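Local coordinates for protein uncharacterized ACR, COG1565 superfamily (Burkholderia thailandensis, PDB 4F3N) that is of unknown function but probably transfers methyl groups from S-adenosylmethionine, perhaps to protein arginines, at residues C286-G300 against L406-L420. Residues are numbered along the deposited sequence; the frame is centred on the assembly and turned at random.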
loop_
_atom_site.group_PDB
_atom_site.type_symbol
_atom_site.label_atom_id
_atom_site.label_comp_id
_atom_site.label_asym_id
_atom_site.label_seq_id
_atom_site.Cartn_x
_atom_site.Cartn_y
_atom_site.Cartn_z
ATOM N N CYS A 286 14.057 5.171 -1.540
ATOM C CA CYS A 286 15.204 4.589 -2.203
ATOM C C CYS A 286 16.407 5.545 -2.141
ATOM O O CYS A 286 17.553 5.099 -2.114
ATOM C CB CYS A 286 14.870 4.164 -3.630
ATOM S SG CYS A 286 13.829 2.690 -3.691
ATOM N N ALA A 287 16.144 6.842 -2.043
ATOM C CA ALA A 287 17.238 7.795 -1.864
ATOM C C ALA A 287 17.750 7.730 -0.411
ATOM O O ALA A 287 18.954 7.910 -0.138
ATOM C CB ALA A 287 16.797 9.196 -2.238
ATOM N N MET A 288 16.845 7.476 0.510
ATOM C CA MET A 288 17.154 7.316 1.945
ATOM C C MET A 288 17.940 6.056 2.238
ATOM O O MET A 288 18.823 6.044 3.084
ATOM C CB MET A 288 15.829 7.290 2.738
ATOM C CG MET A 288 15.932 6.843 4.192
ATOM S SD MET A 288 14.356 6.356 4.898
ATOM C CE MET A 288 14.165 4.740 4.144
ATOM N N LEU A 289 17.536 4.970 1.612
ATOM C CA LEU A 289 18.193 3.680 1.817
ATOM C C LEU A 289 19.656 3.726 1.399
ATOM O O LEU A 289 19.932 3.871 0.215
ATOM C CB LEU A 289 17.458 2.622 1.015
ATOM C CG LEU A 289 17.939 1.189 1.180
ATOM C CD1 LEU A 289 17.652 0.757 2.592
ATOM C CD2 LEU A 289 17.258 0.245 0.170
ATOM N N ALA A 290 20.586 3.614 2.340
ATOM C CA ALA A 290 22.029 3.630 2.022
ATOM C C ALA A 290 22.565 2.225 1.764
ATOM O O ALA A 290 23.505 2.016 0.993
ATOM C CB ALA A 290 22.803 4.266 3.149
ATOM N N ARG A 291 21.982 1.257 2.445
ATOM C CA ARG A 291 22.400 -0.144 2.370
ATOM C C ARG A 291 21.272 -0.978 2.921
ATOM O O ARG A 291 20.737 -0.658 3.975
ATOM C CB ARG A 291 23.658 -0.285 3.249
ATOM C CG ARG A 291 24.165 -1.656 3.503
ATOM C CD ARG A 291 25.310 -1.597 4.528
ATOM N NE ARG A 291 26.546 -1.054 3.975
ATOM C CZ ARG A 291 27.735 -1.660 4.061
ATOM N NH1 ARG A 291 27.872 -2.853 4.640
ATOM N NH2 ARG A 291 28.798 -1.074 3.559
ATOM N N GLY A 292 20.902 -2.048 2.234
ATOM C CA GLY A 292 19.787 -2.906 2.659
ATOM C C GLY A 292 18.793 -3.105 1.523
ATOM O O GLY A 292 19.163 -3.123 0.352
ATOM N N ALA A 293 17.505 -3.192 1.860
ATOM C CA ALA A 293 16.491 -3.510 0.878
ATOM C C ALA A 293 15.184 -2.819 1.281
ATOM O O ALA A 293 15.001 -2.420 2.447
ATOM C CB ALA A 293 16.267 -5.035 0.802
ATOM N N ALA A 294 14.265 -2.717 0.346
ATOM C CA ALA A 294 12.928 -2.159 0.598
ATOM C C ALA A 294 11.974 -3.060 -0.147
ATOM O O ALA A 294 12.152 -3.268 -1.363
ATOM C CB ALA A 294 12.779 -0.698 0.162
ATOM N N PHE A 295 11.019 -3.640 0.578
ATOM C CA PHE A 295 9.978 -4.502 0.022
ATOM C C PHE A 295 8.647 -3.767 0.072
ATOM O O PHE A 295 8.284 -3.275 1.138
ATOM C CB PHE A 295 9.802 -5.758 0.859
ATOM C CG PHE A 295 11.026 -6.682 0.892
ATOM C CD1 PHE A 295 11.115 -7.774 0.016
ATOM C CD2 PHE A 295 12.029 -6.460 1.787
ATOM C CE1 PHE A 295 12.194 -8.652 0.054
ATOM C CE2 PHE A 295 13.112 -7.315 1.836
ATOM C CZ PHE A 295 13.182 -8.410 0.976
ATOM N N PHE A 296 7.954 -3.694 -1.065
ATOM C CA PHE A 296 6.577 -3.212 -1.136
ATOM C C PHE A 296 5.655 -4.312 -1.582
ATOM O O PHE A 296 5.933 -4.965 -2.578
ATOM C CB PHE A 296 6.480 -2.005 -2.069
ATOM C CG PHE A 296 7.324 -0.848 -1.616
ATOM C CD1 PHE A 296 6.918 -0.027 -0.565
ATOM C CD2 PHE A 296 8.541 -0.602 -2.212
ATOM C CE1 PHE A 296 7.707 1.063 -0.161
ATOM C CE2 PHE A 296 9.351 0.441 -1.766
ATOM C CZ PHE A 296 8.926 1.269 -0.761
ATOM N N ILE A 297 4.616 -4.576 -0.796
ATOM C CA ILE A 297 3.642 -5.604 -1.057
ATOM C C ILE A 297 2.324 -4.908 -1.322
ATOM O O ILE A 297 1.880 -4.093 -0.490
ATOM C CB ILE A 297 3.450 -6.528 0.170
ATOM C CG1 ILE A 297 4.836 -7.103 0.580
ATOM C CG2 ILE A 297 2.462 -7.676 -0.160
ATOM C CD1 ILE A 297 5.288 -6.651 1.951
ATOM N N ASP A 298 1.714 -5.184 -2.461
ATOM C CA ASP A 298 0.451 -4.520 -2.779
ATOM C C ASP A 298 -0.201 -5.129 -3.989
ATOM O O ASP A 298 0.424 -5.834 -4.795
ATOM C CB ASP A 298 0.690 -3.019 -3.004
ATOM C CG ASP A 298 -0.276 -2.127 -2.282
ATOM O OD1 ASP A 298 -1.501 -2.457 -2.206
ATOM O OD2 ASP A 298 0.181 -1.072 -1.771
ATOM N N TYR A 299 -1.482 -4.829 -4.121
ATOM C CA TYR A 299 -2.230 -5.222 -5.307
ATOM C C TYR A 299 -2.042 -4.244 -6.453
ATOM O O TYR A 299 -2.004 -3.008 -6.282
ATOM C CB TYR A 299 -3.693 -5.422 -4.950
ATOM C CG TYR A 299 -4.325 -4.336 -4.074
ATOM C CD1 TYR A 299 -4.338 -4.447 -2.669
ATOM C CD2 TYR A 299 -4.910 -3.218 -4.638
ATOM C CE1 TYR A 299 -4.944 -3.490 -1.872
ATOM C CE2 TYR A 299 -5.501 -2.226 -3.828
ATOM C CZ TYR A 299 -5.518 -2.380 -2.458
ATOM O OH TYR A 299 -6.093 -1.416 -1.658
ATOM N N GLY A 300 -1.840 -4.796 -7.622
ATOM C CA GLY A 300 -1.601 -4.006 -8.822
ATOM C C GLY A 300 -0.900 -4.755 -9.931
ATOM O O GLY A 300 -0.886 -5.992 -9.924
ATOM N N LEU A 406 -3.099 -11.330 -7.719
ATOM C CA LEU A 406 -3.406 -9.921 -7.689
ATOM C C LEU A 406 -2.360 -9.147 -6.873
ATOM O O LEU A 406 -1.932 -8.070 -7.296
ATOM C CB LEU A 406 -4.778 -9.699 -7.050
ATOM C CG LEU A 406 -5.126 -8.244 -6.926
ATOM C CD1 LEU A 406 -5.166 -7.479 -8.250
ATOM C CD2 LEU A 406 -6.436 -8.231 -6.152
ATOM N N PHE A 407 -1.975 -9.683 -5.719
ATOM C CA PHE A 407 -0.943 -9.060 -4.899
ATOM C C PHE A 407 0.437 -9.367 -5.485
ATOM O O PHE A 407 0.644 -10.472 -5.997
ATOM C CB PHE A 407 -1.028 -9.560 -3.482
ATOM C CG PHE A 407 -2.119 -8.874 -2.661
ATOM C CD1 PHE A 407 -3.474 -9.039 -2.996
ATOM C CD2 PHE A 407 -1.794 -8.066 -1.564
ATOM C CE1 PHE A 407 -4.451 -8.437 -2.255
ATOM C CE2 PHE A 407 -2.791 -7.440 -0.836
ATOM C CZ PHE A 407 -4.117 -7.605 -1.200
ATOM N N LYS A 408 1.322 -8.363 -5.458
ATOM C CA LYS A 408 2.667 -8.439 -6.002
ATOM C C LYS A 408 3.633 -8.021 -4.921
ATOM O O LYS A 408 3.261 -7.342 -3.955
ATOM C CB LYS A 408 2.877 -7.509 -7.212
ATOM C CG LYS A 408 1.789 -7.580 -8.283
ATOM C CD LYS A 408 1.746 -8.963 -8.961
ATOM C CE LYS A 408 0.858 -8.955 -10.221
ATOM N NZ LYS A 408 -0.600 -8.782 -9.911
ATOM N N VAL A 409 4.876 -8.481 -5.058
ATOM C CA VAL A 409 5.965 -7.965 -4.246
ATOM C C VAL A 409 7.020 -7.384 -5.169
ATOM O O VAL A 409 7.484 -8.079 -6.086
ATOM C CB VAL A 409 6.607 -9.067 -3.403
ATOM C CG1 VAL A 409 7.659 -8.464 -2.510
ATOM C CG2 VAL A 409 5.526 -9.807 -2.535
ATOM N N ILE A 410 7.408 -6.135 -4.896
ATOM C CA ILE A 410 8.557 -5.499 -5.556
ATOM C C ILE A 410 9.587 -5.131 -4.472
ATOM O O ILE A 410 9.219 -4.768 -3.364
ATOM C CB ILE A 410 8.132 -4.278 -6.420
ATOM C CG1 ILE A 410 9.252 -3.862 -7.371
ATOM C CG2 ILE A 410 7.688 -3.074 -5.554
ATOM C CD1 ILE A 410 8.711 -3.040 -8.561
ATOM N N ALA A 411 10.871 -5.295 -4.772
ATOM C CA ALA A 411 11.904 -4.966 -3.829
ATOM C C ALA A 411 13.060 -4.252 -4.514
ATOM O O ALA A 411 13.383 -4.552 -5.659
ATOM C CB ALA A 411 12.416 -6.219 -3.131
ATOM N N PHE A 412 13.649 -3.317 -3.793
ATOM C CA PHE A 412 14.818 -2.554 -4.197
ATOM C C PHE A 412 15.941 -2.779 -3.188
ATOM O O PHE A 412 15.710 -3.113 -2.009
ATOM C CB PHE A 412 14.458 -1.062 -4.256
ATOM C CG PHE A 412 13.327 -0.741 -5.182
ATOM C CD1 PHE A 412 13.557 -0.650 -6.536
ATOM C CD2 PHE A 412 12.020 -0.587 -4.707
ATOM C CE1 PHE A 412 12.510 -0.376 -7.407
ATOM C CE2 PHE A 412 10.983 -0.309 -5.573
ATOM C CZ PHE A 412 11.240 -0.170 -6.913
ATOM N N SER A 413 17.176 -2.540 -3.604
ATOM C CA SER A 413 18.289 -2.789 -2.730
ATOM C C SER A 413 19.488 -1.913 -3.036
ATOM O O SER A 413 19.599 -1.324 -4.104
ATOM C CB SER A 413 18.727 -4.254 -2.754
ATOM O OG SER A 413 19.119 -4.650 -4.062
ATOM N N ARG A 414 20.331 -1.806 -2.023
ATOM C CA ARG A 414 21.674 -1.242 -2.171
ATOM C C ARG A 414 22.600 -2.103 -1.350
ATOM O O ARG A 414 22.321 -2.437 -0.192
ATOM C CB ARG A 414 21.751 0.178 -1.674
ATOM C CG ARG A 414 20.894 1.133 -2.450
ATOM C CD ARG A 414 21.276 2.538 -2.046
ATOM N NE ARG A 414 20.375 3.554 -2.568
ATOM C CZ ARG A 414 20.652 4.348 -3.592
ATOM N NH1 ARG A 414 21.787 4.221 -4.290
ATOM N NH2 ARG A 414 19.765 5.278 -3.940
ATOM N N GLY A 415 23.709 -2.506 -1.959
ATOM C CA GLY A 415 24.656 -3.314 -1.255
ATOM C C GLY A 415 24.307 -4.759 -1.132
ATOM O O GLY A 415 24.885 -5.433 -0.285
ATOM N N ILE A 416 23.377 -5.243 -1.957
ATOM C CA ILE A 416 23.062 -6.649 -2.048
ATOM C C ILE A 416 23.488 -7.125 -3.444
ATOM O O ILE A 416 23.039 -6.589 -4.454
ATOM C CB ILE A 416 21.564 -6.936 -1.773
ATOM C CG1 ILE A 416 21.218 -6.561 -0.314
ATOM C CG2 ILE A 416 21.245 -8.389 -2.012
ATOM C CD1 ILE A 416 19.786 -6.873 0.087
ATOM N N ASP A 417 24.388 -8.108 -3.477
ATOM C CA ASP A 417 24.916 -8.657 -4.722
ATOM C C ASP A 417 24.276 -10.031 -4.807
ATOM O O ASP A 417 24.198 -10.757 -3.826
ATOM C CB ASP A 417 26.460 -8.787 -4.636
ATOM C CG ASP A 417 27.129 -7.589 -3.955
ATOM O OD1 ASP A 417 27.092 -6.523 -4.551
ATOM O OD2 ASP A 417 27.731 -7.748 -2.846
ATOM N N GLY A 418 23.844 -10.433 -5.970
ATOM C CA GLY A 418 23.191 -11.709 -6.068
ATOM C C GLY A 418 21.697 -11.543 -5.850
ATOM O O GLY A 418 21.189 -10.409 -5.822
ATOM N N ALA A 419 21.024 -12.669 -5.680
ATOM C CA ALA A 419 19.552 -12.750 -5.692
ATOM C C ALA A 419 19.085 -13.219 -4.329
ATOM O O ALA A 419 19.838 -13.914 -3.626
ATOM C CB ALA A 419 19.103 -13.762 -6.754
ATOM N N LEU A 420 17.865 -12.856 -3.932
ATOM C CA LEU A 420 17.190 -13.511 -2.822
ATOM C C LEU A 420 16.502 -14.750 -3.324
ATOM O O LEU A 420 15.973 -14.758 -4.451
ATOM C CB LEU A 420 16.091 -12.657 -2.164
ATOM C CG LEU A 420 16.479 -11.291 -1.626
ATOM C CD1 LEU A 420 15.213 -10.677 -1.014
ATOM C CD2 LEU A 420 17.635 -11.389 -0.640
#
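Leu406 opens the pairing with Gly300: its carbonyl O accepts Gly300 N and, from the opposite face of its plane, the ammonium of Lys408, while its CG packs on Tyr299 CB. Phe407 lies beside Tyr299, which sets CB over one phenylalanine face and turns its ring edge there in an offset edge-to-face pair, CD1 3.5 Å from Phe407 CZ and the planes at 67°. The Lys408 chain folds back at chi2 and chi4, bringing NZ within 2.8 Å of Gly300 O; Glu405 O also accepts. Backbone hydrogen bonds pair 408-414 with antiparallel 292-298 at Asp298, Phe296, Ala294 and Gly292. Val409 and Ala411 share a face with Ile297 and Phe295, where Phe295 CD1 meets Ala411 CB at 3.7 Å; Ile410 CG2 touches Phe296 CB on the other. There Phe412 runs at about a right angle to Phe296, edge near edge (CD2 to CE2), and receives Cys286 SG obliquely, 4.2 Å from its ring centroid. Arg414 NE and NH2 grip Cys286 O in the guanidinium plane, at 3.2 and 2.9 Å, joining the strand to the end of helix 276-288; NH2 also bonds Ala353 O. Leu420 CD1 meets the edge of Phe295 at CZ. Ile297 and Phe407 lie about 4 Å, side chain to side chain, from Asn214 and Thr113, seen to bind S-adenosyl-L-homocysteine. Strand 407-414, antiparallel between 293-298 and 356-362 (order 3-2-1-4-5-7-6), is the hallmark of class I Rossmann-like methyltransferases.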